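Local coordinates for catecholate siderophore receptor Fiu (Escherichia coli, PDB 6BPM), which imports iron bound to catecholate siderophores across the bacterial outer membrane, drawing its energy from the TonB protein, at residues K142-D147 and R215-Y220; S148-S153 and G164-N169; V178-M183 and V202-A207. All coordinates share one frame; numbering follows the deposited sequence.

Overall arrangement
All three contacts lie at the start of the 22-stranded, antiparallel beta-barrel of this TonB-dependent receptor, on the same side of the chain's centre. Interaction 2 pairs strands 149-157 and 161-171, the first hairpin of the barrel; interaction 3 follows with strands 176-189 and 195-208, about 10 Å away between centres. Strands 161-171 and 176-189 are themselves neighbours, so the two pairings run on in one sheet. Interaction 1 spans both along the chain: the connection leaving plug strand 135-141 reaches the next barrel strand, 214-227, about 8 Å from interaction 3 and 15 Å from interaction 2. Plug and barrel wall are thereby joined where the chain passes between them.

Interaction 1: K142-D147 and R215-Y220; sequences KQPRND and RLYLNY. With POG ((20S)-2,5,8,11,14,17-hexamethyl-3,6,9,12,15,18-hexaoxahenicosane-1,20-diol), chain D.
Gln-143 and Tyr-217 mark the nearest backbone approach, with their CA atoms 7.8 Å apart, too wide for sheet pairing: an irregular segment, 142-147, passes over strand 215-220 and meets it through side chains. Gln-143 faces Asn-219, and the two amides exchange a pair of hydrogen bonds. Gln-143 NE2 donates to Asn-219 OD1 at 3.0 Å, while Asn-219 ND2 returns a bond to Gln-143 OE1 at 3.1 Å. Glutamine and asparagine suit such a place because each carries a donor and an acceptor side by side. The match is twisted, however, with the amide planes 51° apart, and ND2 sits above the carbonyl plane of Gln-143, 38° out of it. A bend at chi2 (-69°) folds the Gln-143 chain, and the two side chains cross at about a right angle.

Tyr-217 flanks this pair. Its CD2 lies 3.6 Å from Gln-143 OE1, and Pro-144 CD rests at the ring edge, 4.1 Å from CD2, a rigid apolar neighbour that needs no polar partner. Arg-280 of the adjoining strand makes a cation-pi contact with the same ring.

Asn-219 also packs against Ser-205 of the neighbouring strand 195-208, and Pro-144 against Ala-207, so the crossing is seated on two barrel strands. On the other side of the strand, Leu-218 CB lies 3.9 Å from C11 of the bound polyether. The contact therefore rests on neutral, reciprocal amide bonding, in which each side chain supplies both a donor and an acceptor and neither contributes a net charge.

Interaction 2: S148-S153 and G164-N169; sequences SGIDAS and GTLDVN. With POG ((20S)-2,5,8,11,14,17-hexamethyl-3,6,9,12,15,18-hexaoxahenicosane-1,20-diol), chain C.
Gly-149, Asp-151 and Ser-153 pair with Asn-169, Asp-167 and Thr-165 through six backbone hydrogen bonds, two to each pair, between strands running antiparallel at 176°. The Asp-151 to Asp-167 pair is typical, its N–O distances being 2.9 Å from Asp-151 N to Asp-167 O and 2.8 Å from Asp-167 N to Asp-151 O.

Apolar contacts occupy the face of Ile-150, Ala-152, Leu-166 and Val-168. Ile-150 and Val-168 lie side by side, CG2 to CG2 at 4.0 Å. With CG anti to the backbone N (chi1 -173°), Leu-166 brings CD1 to 3.5 Å from Ala-152 CB, a close contact that the short alanine side chain allows. A bound polyether touches this face too, its C20 being 3.7 Å from Leu-166 CB.

Polar groups take the other face. Thr-165 OG1 meets Ser-153 CB at 3.2 Å. The carboxylates of Asp-151 and Asp-167 keep their OD2 atoms 4.9 Å apart and turn to different partners: Asp-151 to His-726, Asp-167 to Arg-179 and Lys-142, whose positive charges probably ease the repulsion.

Such alternation, greasy residues outward and polar ones inward, is typical of a hairpin in an outer-membrane beta-barrel.

Interaction 3: V178-M183 and V202-A207; sequences VRLNVM and VAPSVA. With POG ((20S)-2,5,8,11,14,17-hexamethyl-3,6,9,12,15,18-hexaoxahenicosane-1,20-diol), chain D.
Leu-180 and Pro-204 face each other in a beta hairpin of the transmembrane barrel, strands 178-183 and 202-207 running antiparallel at 171°. Four backbone hydrogen bonds, between Arg-179 and Ser-205 and between Asn-181 and Ala-203, set the spacing. Pro-204 sits at a non-hydrogen-bonded pair, so its lack of an N-H costs this pairing no bond; its N is turned toward strand 214-227, where it cannot donate.

The bumps lie on the apolar face. Leu-180 CD1 fits into the notch between Pro-204 and Val-202, 3.6 Å from Pro-204 CB and 3.8 Å from Val-202 CG2. Having CG anti to the backbone N (chi1 175°) and chi2 at 76° directs this methyl toward the neighbouring strand. Farther along, Val-178 CG1 meets Val-206 CG2 at 3.6 Å, two branched side chains set obliquely. A bound polyether drapes over the same ridge, its O1 3.4 Å from Leu-180 CD1 and its C10 3.8 Å from Val-206 CG1. An alanine in place of Leu-180, lacking both methyls, would probably open a gap beside Pro-204 and Val-202 and leave the polyether O1 without its apolar neighbour.

Small residues shape the reverse face. Ala-203 and Ser-205 stand low beside the taller Asn-181 and Arg-179, and Arg-179 extends away to Gln-143 and Asp-167. One water bridges the strands there, accepting from Asn-181 ND2 at 2.8 Å and donating to Ala-203 O at 2.9 Å.

Interaction 1: K142-D147 and R215-Y220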
loop_
_atom_site.group_PDB
_atom_site.type_symbol
_atom_site.label_atom_id
_atom_site.label_comp_id
_atom_site.label_asym_id
_atom_site.label_seq_id
_atom_site.Cartn_x
_atom_site.Cartn_y
_atom_site.Cartn_z
ATOM N N LYS A 142 -4.628 7.329 15.824
ATOM C CA LYS A 142 -4.644 7.604 17.247
ATOM C C LYS A 142 -5.817 8.526 17.589
ATOM O O LYS A 142 -6.237 9.371 16.790
ATOM C CB LYS A 142 -3.332 8.250 17.681
ATOM C CG LYS A 142 -2.147 7.339 17.566
ATOM C CD LYS A 142 -0.839 8.006 17.985
ATOM C CE LYS A 142 0.340 7.030 17.821
ATOM N NZ LYS A 142 1.654 7.583 18.266
ATOM N N GLN A 143 -6.373 8.323 18.775
ATOM C CA GLN A 143 -7.469 9.101 19.330
ATOM C C GLN A 143 -7.096 9.457 20.755
ATOM O O GLN A 143 -6.221 8.818 21.352
ATOM C CB GLN A 143 -8.787 8.313 19.309
ATOM C CG GLN A 143 -9.315 7.985 17.918
ATOM C CD GLN A 143 -9.773 9.242 17.220
ATOM O OE1 GLN A 143 -9.701 10.322 17.794
ATOM N NE2 GLN A 143 -10.279 9.110 16.002
ATOM N N PRO A 144 -7.700 10.501 21.315
ATOM C CA PRO A 144 -7.338 10.886 22.682
ATOM C C PRO A 144 -7.618 9.742 23.641
ATOM O O PRO A 144 -8.601 9.022 23.498
ATOM C CB PRO A 144 -8.226 12.108 22.954
ATOM C CG PRO A 144 -8.549 12.646 21.570
ATOM C CD PRO A 144 -8.650 11.445 20.696
ATOM N N ARG A 145 -6.729 9.567 24.605
ATOM C CA ARG A 145 -6.835 8.520 25.605
ATOM C C ARG A 145 -7.435 9.072 26.896
ATOM O O ARG A 145 -7.609 10.278 27.066
ATOM C CB ARG A 145 -5.466 7.906 25.881
ATOM C CG ARG A 145 -4.589 7.846 24.666
ATOM C CD ARG A 145 -3.363 7.010 24.927
ATOM N NE ARG A 145 -2.526 7.495 26.014
ATOM C CZ ARG A 145 -1.428 8.225 25.854
ATOM N NH1 ARG A 145 -1.029 8.574 24.634
ATOM N NH2 ARG A 145 -0.722 8.593 26.916
ATOM N N ASN A 146 -7.734 8.165 27.824
ATOM C CA ASN A 146 -8.301 8.522 29.120
ATOM C C ASN A 146 -7.261 8.878 30.175
ATOM O O ASN A 146 -7.637 9.366 31.241
ATOM C CB ASN A 146 -9.168 7.369 29.630
ATOM C CG ASN A 146 -10.465 7.252 28.866
ATOM O OD1 ASN A 146 -10.735 8.056 27.975
ATOM N ND2 ASN A 146 -11.248 6.223 29.167
ATOM N N ASP A 147 -5.982 8.641 29.917
ATOM C CA ASP A 147 -4.895 8.990 30.817
ATOM C C ASP A 147 -4.162 10.244 30.319
ATOM O O ASP A 147 -4.467 10.814 29.268
ATOM C CB ASP A 147 -3.937 7.808 30.941
ATOM C CG ASP A 147 -3.171 7.537 29.641
ATOM O OD1 ASP A 147 -2.070 8.102 29.455
ATOM O OD2 ASP A 147 -3.690 6.781 28.793
ATOM N N ARG A 215 -20.518 11.072 22.451
ATOM C CA ARG A 215 -19.114 11.383 22.278
ATOM C C ARG A 215 -18.900 12.105 20.962
ATOM O O ARG A 215 -19.598 11.851 19.975
ATOM C CB ARG A 215 -18.251 10.113 22.348
ATOM C CG ARG A 215 -18.065 9.599 23.757
ATOM C CD ARG A 215 -17.734 8.126 23.784
ATOM N NE ARG A 215 -18.545 7.347 22.854
ATOM C CZ ARG A 215 -19.444 6.449 23.234
ATOM N NH1 ARG A 215 -19.670 6.238 24.527
ATOM N NH2 ARG A 215 -20.133 5.775 22.324
ATOM N N LEU A 216 -17.927 13.021 20.979
ATOM C CA LEU A 216 -17.477 13.760 19.808
ATOM C C LEU A 216 -15.957 13.690 19.747
ATOM O O LEU A 216 -15.275 13.989 20.734
ATOM C CB LEU A 216 -17.948 15.207 19.863
ATOM C CG LEU A 216 -17.536 16.152 18.743
ATOM C CD1 LEU A 216 -18.180 15.779 17.411
ATOM C CD2 LEU A 216 -17.929 17.543 19.171
ATOM N N TYR A 217 -15.433 13.237 18.614
ATOM C CA TYR A 217 -14.000 13.204 18.359
ATOM C C TYR A 217 -13.706 14.097 17.169
ATOM O O TYR A 217 -14.318 13.940 16.105
ATOM C CB TYR A 217 -13.497 11.800 18.059
ATOM C CG TYR A 217 -13.670 10.762 19.153
ATOM C CD1 TYR A 217 -14.868 10.054 19.299
ATOM C CD2 TYR A 217 -12.612 10.438 19.990
ATOM C CE1 TYR A 217 -15.006 9.057 20.280
ATOM C CE2 TYR A 217 -12.731 9.463 20.958
ATOM C CZ TYR A 217 -13.925 8.779 21.105
ATOM O OH TYR A 217 -14.013 7.824 22.090
ATOM N N LEU A 218 -12.765 15.016 17.336
ATOM C CA LEU A 218 -12.353 15.894 16.258
ATOM C C LEU A 218 -10.875 15.661 16.001
ATOM O O LEU A 218 -10.062 15.722 16.931
ATOM C CB LEU A 218 -12.606 17.349 16.600
ATOM C CG LEU A 218 -14.026 17.766 16.909
ATOM C CD1 LEU A 218 -13.943 19.127 17.538
ATOM C CD2 LEU A 218 -14.884 17.783 15.666
ATOM N N ASN A 219 -10.539 15.400 14.741
ATOM C CA ASN A 219 -9.186 15.083 14.325
ATOM C C ASN A 219 -8.754 16.011 13.207
ATOM O O ASN A 219 -9.561 16.420 12.367
ATOM C CB ASN A 219 -9.081 13.632 13.823
ATOM C CG ASN A 219 -9.442 12.622 14.889
ATOM O OD1 ASN A 219 -10.397 11.866 14.742
ATOM N ND2 ASN A 219 -8.678 12.605 15.971
ATOM N N TYR A 220 -7.457 16.298 13.174
ATOM C CA TYR A 220 -6.867 16.996 12.048
ATOM C C TYR A 220 -5.487 16.400 11.775
ATOM O O TYR A 220 -4.734 16.103 12.708
ATOM C CB TYR A 220 -6.789 18.525 12.283
ATOM C CG TYR A 220 -6.076 19.188 11.137
ATOM C CD1 TYR A 220 -6.662 19.241 9.868
ATOM C CD2 TYR A 220 -4.794 19.700 11.284
ATOM C CE1 TYR A 220 -5.991 19.821 8.772
ATOM C CE2 TYR A 220 -4.131 20.286 10.205
ATOM C CZ TYR A 220 -4.740 20.330 8.960
ATOM O OH TYR A 220 -4.096 20.878 7.892
HETATM O OH POG D . -19.500 19.081 7.947
HETATM C C2 POG D . -18.199 19.387 8.380
HETATM C C1 POG D . -18.072 20.903 8.552
HETATM C C3 POG D . -17.169 18.854 7.361
HETATM O O2 POG D . -15.842 18.953 7.821
HETATM C C5 POG D . -15.504 18.233 8.981
HETATM O O1 POG D . -2.068 21.191 19.601
HETATM C C4 POG D . -3.300 21.557 20.160
HETATM C C6 POG D . -4.068 20.300 20.599
HETATM O O3 POG D . -5.344 20.245 20.009
HETATM C C7 POG D . -6.136 21.406 20.097
HETATM C C8 POG D . -7.626 21.068 19.985
HETATM O O4 POG D . -8.026 21.136 18.632
HETATM C C9 POG D . -7.971 19.951 17.865
HETATM C C10 POG D . -9.191 19.833 16.942
HETATM O O5 POG D . -8.796 19.743 15.595
HETATM C C11 POG D . -9.719 19.145 14.711
HETATM C C12 POG D . -10.531 20.209 13.962
HETATM O O6 POG D . -11.815 19.725 13.596
HETATM C C13 POG D . -12.134 19.314 12.285
HETATM C C14 POG D . -13.647 19.452 12.052
HETATM O O7 POG D . -14.004 18.706 10.902
HETATM C C15 POG D . -14.983 19.232 10.034
HETATM C C16 POG D . -14.494 17.152 8.598
HETATM C C17 POG D . -13.982 20.944 11.926
HETATM C C18 POG D . -9.682 20.694 12.784
HETATM C C19 POG D . -10.109 21.045 17.118
HETATM C C20 POG D . -8.441 22.063 20.825
HETATM C C21 POG D . -4.215 20.252 22.120
#

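Interaction 2: S148-S153 and G164-N169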
loop_
_atom_site.group_PDB
_atom_site.type_symbol
_atom_site.label_atom_id
_atom_site.label_comp_id
_atom_site.label_asym_id
_atom_site.label_seq_id
_atom_site.Cartn_x
_atom_site.Cartn_y
_atom_site.Cartn_z
ATOM N N SER A 148 -3.172 10.682 31.089
ATOM C CA SER A 148 -2.330 11.795 30.684
ATOM C C SER A 148 -0.871 11.360 30.713
ATOM O O SER A 148 -0.417 10.745 31.680
ATOM C CB SER A 148 -2.544 13.022 31.581
ATOM O OG SER A 148 -3.761 13.691 31.270
ATOM N N GLY A 149 -0.133 11.701 29.667
ATOM C CA GLY A 149 1.262 11.330 29.614
ATOM C C GLY A 149 1.892 11.905 28.369
ATOM O O GLY A 149 1.205 12.366 27.445
ATOM N N ILE A 150 3.219 11.862 28.357
ATOM C CA ILE A 150 4.013 12.412 27.270
ATOM C C ILE A 150 5.058 11.384 26.871
ATOM O O ILE A 150 5.823 10.903 27.719
ATOM C CB ILE A 150 4.698 13.735 27.670
ATOM C CG1 ILE A 150 3.668 14.804 28.054
ATOM C CG2 ILE A 150 5.567 14.250 26.536
ATOM C CD1 ILE A 150 4.296 16.049 28.712
ATOM N N ASP A 151 5.106 11.069 25.585
ATOM C CA ASP A 151 6.145 10.228 25.009
ATOM C C ASP A 151 6.848 11.030 23.939
ATOM O O ASP A 151 6.195 11.707 23.141
ATOM C CB ASP A 151 5.585 8.947 24.360
ATOM C CG ASP A 151 4.859 8.070 25.339
ATOM O OD1 ASP A 151 5.538 7.501 26.220
ATOM O OD2 ASP A 151 3.619 7.948 25.221
ATOM N N ALA A 152 8.174 10.934 23.917
ATOM C CA ALA A 152 8.978 11.644 22.935
ATOM C C ALA A 152 10.099 10.734 22.472
ATOM O O ALA A 152 10.606 9.926 23.248
ATOM C CB ALA A 152 9.551 12.942 23.518
ATOM N N SER A 153 10.502 10.885 21.210
ATOM C CA SER A 153 11.553 10.053 20.637
ATOM C C SER A 153 12.482 10.886 19.788
ATOM O O SER A 153 12.054 11.798 19.073
ATOM C CB SER A 153 11.024 8.931 19.746
ATOM O OG SER A 153 10.603 7.833 20.519
ATOM N N GLY A 164 12.385 12.821 14.920
ATOM C CA GLY A 164 11.872 13.158 16.229
ATOM C C GLY A 164 10.381 12.988 16.169
ATOM O O GLY A 164 9.764 13.334 15.152
ATOM N N THR A 165 9.791 12.462 17.237
ATOM C CA THR A 165 8.344 12.316 17.318
ATOM C C THR A 165 7.932 12.746 18.705
ATOM O O THR A 165 8.715 12.633 19.654
ATOM C CB THR A 165 7.861 10.875 17.097
ATOM O OG1 THR A 165 8.570 10.013 17.998
ATOM C CG2 THR A 165 8.120 10.410 15.665
ATOM N N LEU A 166 6.701 13.236 18.818
ATOM C CA LEU A 166 6.169 13.651 20.104
ATOM C C LEU A 166 4.699 13.272 20.165
ATOM O O LEU A 166 3.948 13.503 19.208
ATOM C CB LEU A 166 6.374 15.154 20.317
ATOM C CG LEU A 166 6.011 15.722 21.682
ATOM C CD1 LEU A 166 6.948 15.172 22.754
ATOM C CD2 LEU A 166 6.095 17.229 21.630
ATOM N N ASP A 167 4.307 12.658 21.275
ATOM C CA ASP A 167 2.939 12.202 21.510
ATOM C C ASP A 167 2.526 12.724 22.875
ATOM O O ASP A 167 3.101 12.313 23.887
ATOM C CB ASP A 167 2.847 10.673 21.445
ATOM C CG ASP A 167 1.406 10.158 21.278
ATOM O OD1 ASP A 167 0.456 10.969 21.316
ATOM O OD2 ASP A 167 1.226 8.933 21.067
ATOM N N VAL A 168 1.557 13.642 22.902
ATOM C CA VAL A 168 1.103 14.310 24.121
ATOM C C VAL A 168 -0.391 14.051 24.298
ATOM O O VAL A 168 -1.182 14.285 23.374
ATOM C CB VAL A 168 1.379 15.823 24.076
ATOM C CG1 VAL A 168 0.589 16.536 25.183
ATOM C CG2 VAL A 168 2.864 16.096 24.226
ATOM N N ASN A 169 -0.777 13.546 25.474
ATOM C CA ASN A 169 -2.191 13.335 25.775
ATOM C C ASN A 169 -2.529 13.986 27.108
ATOM O O ASN A 169 -1.906 13.684 28.132
ATOM C CB ASN A 169 -2.566 11.837 25.816
ATOM C CG ASN A 169 -4.089 11.610 25.769
ATOM O OD1 ASN A 169 -4.650 11.320 24.707
ATOM N ND2 ASN A 169 -4.766 11.801 26.917
HETATM O OH POG C . 20.555 13.661 16.466
HETATM C C2 POG C . 20.708 15.030 16.707
HETATM C C1 POG C . 21.381 15.241 18.061
HETATM C C3 POG C . 19.331 15.683 16.701
HETATM O O2 POG C . 18.447 14.875 15.971
HETATM C C5 POG C . 17.309 14.377 16.627
HETATM O O1 POG C . 11.393 14.810 21.627
HETATM C C4 POG C . 12.325 14.693 20.589
HETATM C C6 POG C . 12.199 15.874 19.636
HETATM O O3 POG C . 11.056 15.741 18.815
HETATM C C7 POG C . 11.140 16.411 17.577
HETATM C C8 POG C . 9.829 16.465 16.810
HETATM O O4 POG C . 9.849 17.615 16.006
HETATM C C9 POG C . 10.935 17.629 15.117
HETATM C C10 POG C . 10.613 18.420 13.841
HETATM O O5 POG C . 11.807 18.736 13.162
HETATM C C11 POG C . 12.407 17.624 12.536
HETATM C C12 POG C . 13.940 17.726 12.515
HETATM O O6 POG C . 14.542 16.484 12.745
HETATM C C13 POG C . 14.294 15.878 13.988
HETATM C C14 POG C . 15.599 15.683 14.755
HETATM O O7 POG C . 15.312 15.742 16.131
HETATM C C15 POG C . 16.369 15.529 17.038
HETATM C C16 POG C . 17.734 13.537 17.829
HETATM C C17 POG C . 16.665 16.714 14.359
HETATM C C18 POG C . 14.448 18.716 13.558
HETATM C C19 POG C . 9.872 19.690 14.216
HETATM C C20 POG C . 8.657 16.505 17.770
HETATM C C21 POG C . 13.505 15.941 18.833
#

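Interaction 3: V178-M183 and V202-A207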
loop_
_atom_site.group_PDB
_atom_site.type_symbol
_atom_site.label_atom_id
_atom_site.label_comp_id
_atom_site.label_asym_id
_atom_site.label_seq_id
_atom_site.Cartn_x
_atom_site.Cartn_y
_atom_site.Cartn_z
ATOM N N VAL A 178 -7.364 15.751 25.076
ATOM C CA VAL A 178 -6.773 16.296 23.866
ATOM C C VAL A 178 -5.543 15.463 23.580
ATOM O O VAL A 178 -4.899 14.937 24.494
ATOM C CB VAL A 178 -6.398 17.792 23.978
ATOM C CG1 VAL A 178 -7.660 18.679 23.966
ATOM C CG2 VAL A 178 -5.542 18.022 25.206
ATOM N N ARG A 179 -5.241 15.307 22.303
ATOM C CA ARG A 179 -4.059 14.551 21.940
ATOM C C ARG A 179 -3.329 15.278 20.830
ATOM O O ARG A 179 -3.944 15.868 19.934
ATOM C CB ARG A 179 -4.390 13.129 21.486
ATOM C CG ARG A 179 -3.207 12.212 21.618
ATOM C CD ARG A 179 -3.535 10.818 21.166
ATOM N NE ARG A 179 -2.402 9.910 21.344
ATOM C CZ ARG A 179 -2.514 8.583 21.375
ATOM N NH1 ARG A 179 -3.705 8.000 21.241
ATOM N NH2 ARG A 179 -1.436 7.844 21.557
ATOM N N LEU A 180 -2.012 15.185 20.871
ATOM C CA LEU A 180 -1.207 15.836 19.858
ATOM C C LEU A 180 -0.033 14.930 19.552
ATOM O O LEU A 180 0.656 14.458 20.465
ATOM C CB LEU A 180 -0.730 17.225 20.322
ATOM C CG LEU A 180 0.239 17.964 19.379
ATOM C CD1 LEU A 180 -0.503 18.546 18.174
ATOM C CD2 LEU A 180 0.994 19.065 20.115
ATOM N N ASN A 181 0.162 14.673 18.268
ATOM C CA ASN A 181 1.301 13.928 17.769
ATOM C C ASN A 181 2.023 14.783 16.744
ATOM O O ASN A 181 1.394 15.388 15.863
ATOM C CB ASN A 181 0.857 12.625 17.130
ATOM C CG ASN A 181 0.533 11.574 18.153
ATOM O OD1 ASN A 181 1.393 10.798 18.567
ATOM N ND2 ASN A 181 -0.713 11.557 18.587
ATOM N N VAL A 182 3.342 14.808 16.862
ATOM C CA VAL A 182 4.203 15.609 16.007
ATOM C C VAL A 182 5.374 14.750 15.553
ATOM O O VAL A 182 5.956 13.991 16.338
ATOM C CB VAL A 182 4.716 16.870 16.748
ATOM C CG1 VAL A 182 5.410 17.826 15.784
ATOM C CG2 VAL A 182 3.587 17.551 17.490
ATOM N N MET A 183 5.747 14.908 14.298
ATOM C CA MET A 183 6.835 14.141 13.731
ATOM C C MET A 183 7.700 15.060 12.884
ATOM O O MET A 183 7.199 15.955 12.190
ATOM C CB MET A 183 6.291 12.979 12.882
ATOM C CG MET A 183 7.303 12.317 11.942
ATOM S SD MET A 183 7.548 13.147 10.372
ATOM C CE MET A 183 5.917 13.086 9.669
ATOM N N VAL A 202 1.781 16.913 11.759
ATOM C CA VAL A 202 1.132 17.312 12.992
ATOM C C VAL A 202 -0.281 16.783 12.960
ATOM O O VAL A 202 -0.968 16.870 11.934
ATOM C CB VAL A 202 1.119 18.835 13.200
ATOM C CG1 VAL A 202 0.303 19.523 12.086
ATOM C CG2 VAL A 202 0.518 19.116 14.561
ATOM N N ALA A 203 -0.716 16.238 14.092
ATOM C CA ALA A 203 -2.029 15.613 14.189
ATOM C C ALA A 203 -2.602 15.945 15.560
ATOM O O ALA A 203 -2.369 15.231 16.545
ATOM C CB ALA A 203 -1.923 14.102 13.953
ATOM N N PRO A 204 -3.345 17.014 15.660
ATOM C CA PRO A 204 -3.979 17.354 16.931
ATOM C C PRO A 204 -5.416 16.886 16.929
ATOM O O PRO A 204 -6.029 16.792 15.863
ATOM C CB PRO A 204 -3.888 18.880 16.969
ATOM C CG PRO A 204 -4.018 19.278 15.550
ATOM C CD PRO A 204 -3.416 18.135 14.709
ATOM N N SER A 205 -5.924 16.484 18.090
ATOM C CA SER A 205 -7.313 16.075 18.191
ATOM C C SER A 205 -7.840 16.393 19.584
ATOM O O SER A 205 -7.086 16.582 20.549
ATOM C CB SER A 205 -7.508 14.588 17.826
ATOM O OG SER A 205 -6.546 13.740 18.425
ATOM N N VAL A 206 -9.160 16.467 19.663
ATOM C CA VAL A 206 -9.860 16.690 20.913
ATOM C C VAL A 206 -11.083 15.780 20.951
ATOM O O VAL A 206 -11.734 15.549 19.926
ATOM C CB VAL A 206 -10.242 18.173 21.068
ATOM C CG1 VAL A 206 -11.180 18.619 19.923
ATOM C CG2 VAL A 206 -10.870 18.406 22.437
ATOM N N ALA A 207 -11.369 15.221 22.124
ATOM C CA ALA A 207 -12.538 14.365 22.316
ATOM C C ALA A 207 -13.392 14.896 23.453
ATOM O O ALA A 207 -12.874 15.223 24.530
ATOM C CB ALA A 207 -12.142 12.923 22.605
HETATM O OH POG D . -19.500 19.081 7.947
HETATM C C2 POG D . -18.199 19.387 8.380
HETATM C C1 POG D . -18.072 20.903 8.552
HETATM C C3 POG D . -17.169 18.854 7.361
HETATM O O2 POG D . -15.842 18.953 7.821
HETATM C C5 POG D . -15.504 18.233 8.981
HETATM O O1 POG D . -2.068 21.191 19.601
HETATM C C4 POG D . -3.300 21.557 20.160
HETATM C C6 POG D . -4.068 20.300 20.599
HETATM O O3 POG D . -5.344 20.245 20.009
HETATM C C7 POG D . -6.136 21.406 20.097
HETATM C C8 POG D . -7.626 21.068 19.985
HETATM O O4 POG D . -8.026 21.136 18.632
HETATM C C9 POG D . -7.971 19.951 17.865
HETATM C C10 POG D . -9.191 19.833 16.942
HETATM O O5 POG D . -8.796 19.743 15.595
HETATM C C11 POG D . -9.719 19.145 14.711
HETATM C C12 POG D . -10.531 20.209 13.962
HETATM O O6 POG D . -11.815 19.725 13.596
HETATM C C13 POG D . -12.134 19.314 12.285
HETATM C C14 POG D . -13.647 19.452 12.052
HETATM O O7 POG D . -14.004 18.706 10.902
HETATM C C15 POG D . -14.983 19.232 10.034
HETATM C C16 POG D . -14.494 17.152 8.598
HETATM C C17 POG D . -13.982 20.944 11.926
HETATM C C18 POG D . -9.682 20.694 12.784
HETATM C C19 POG D . -10.109 21.045 17.118
HETATM C C20 POG D . -8.441 22.063 20.825
HETATM C C21 POG D . -4.215 20.252 22.120
HETATM O O HOH W 1 -2.969 12.518 17.202
#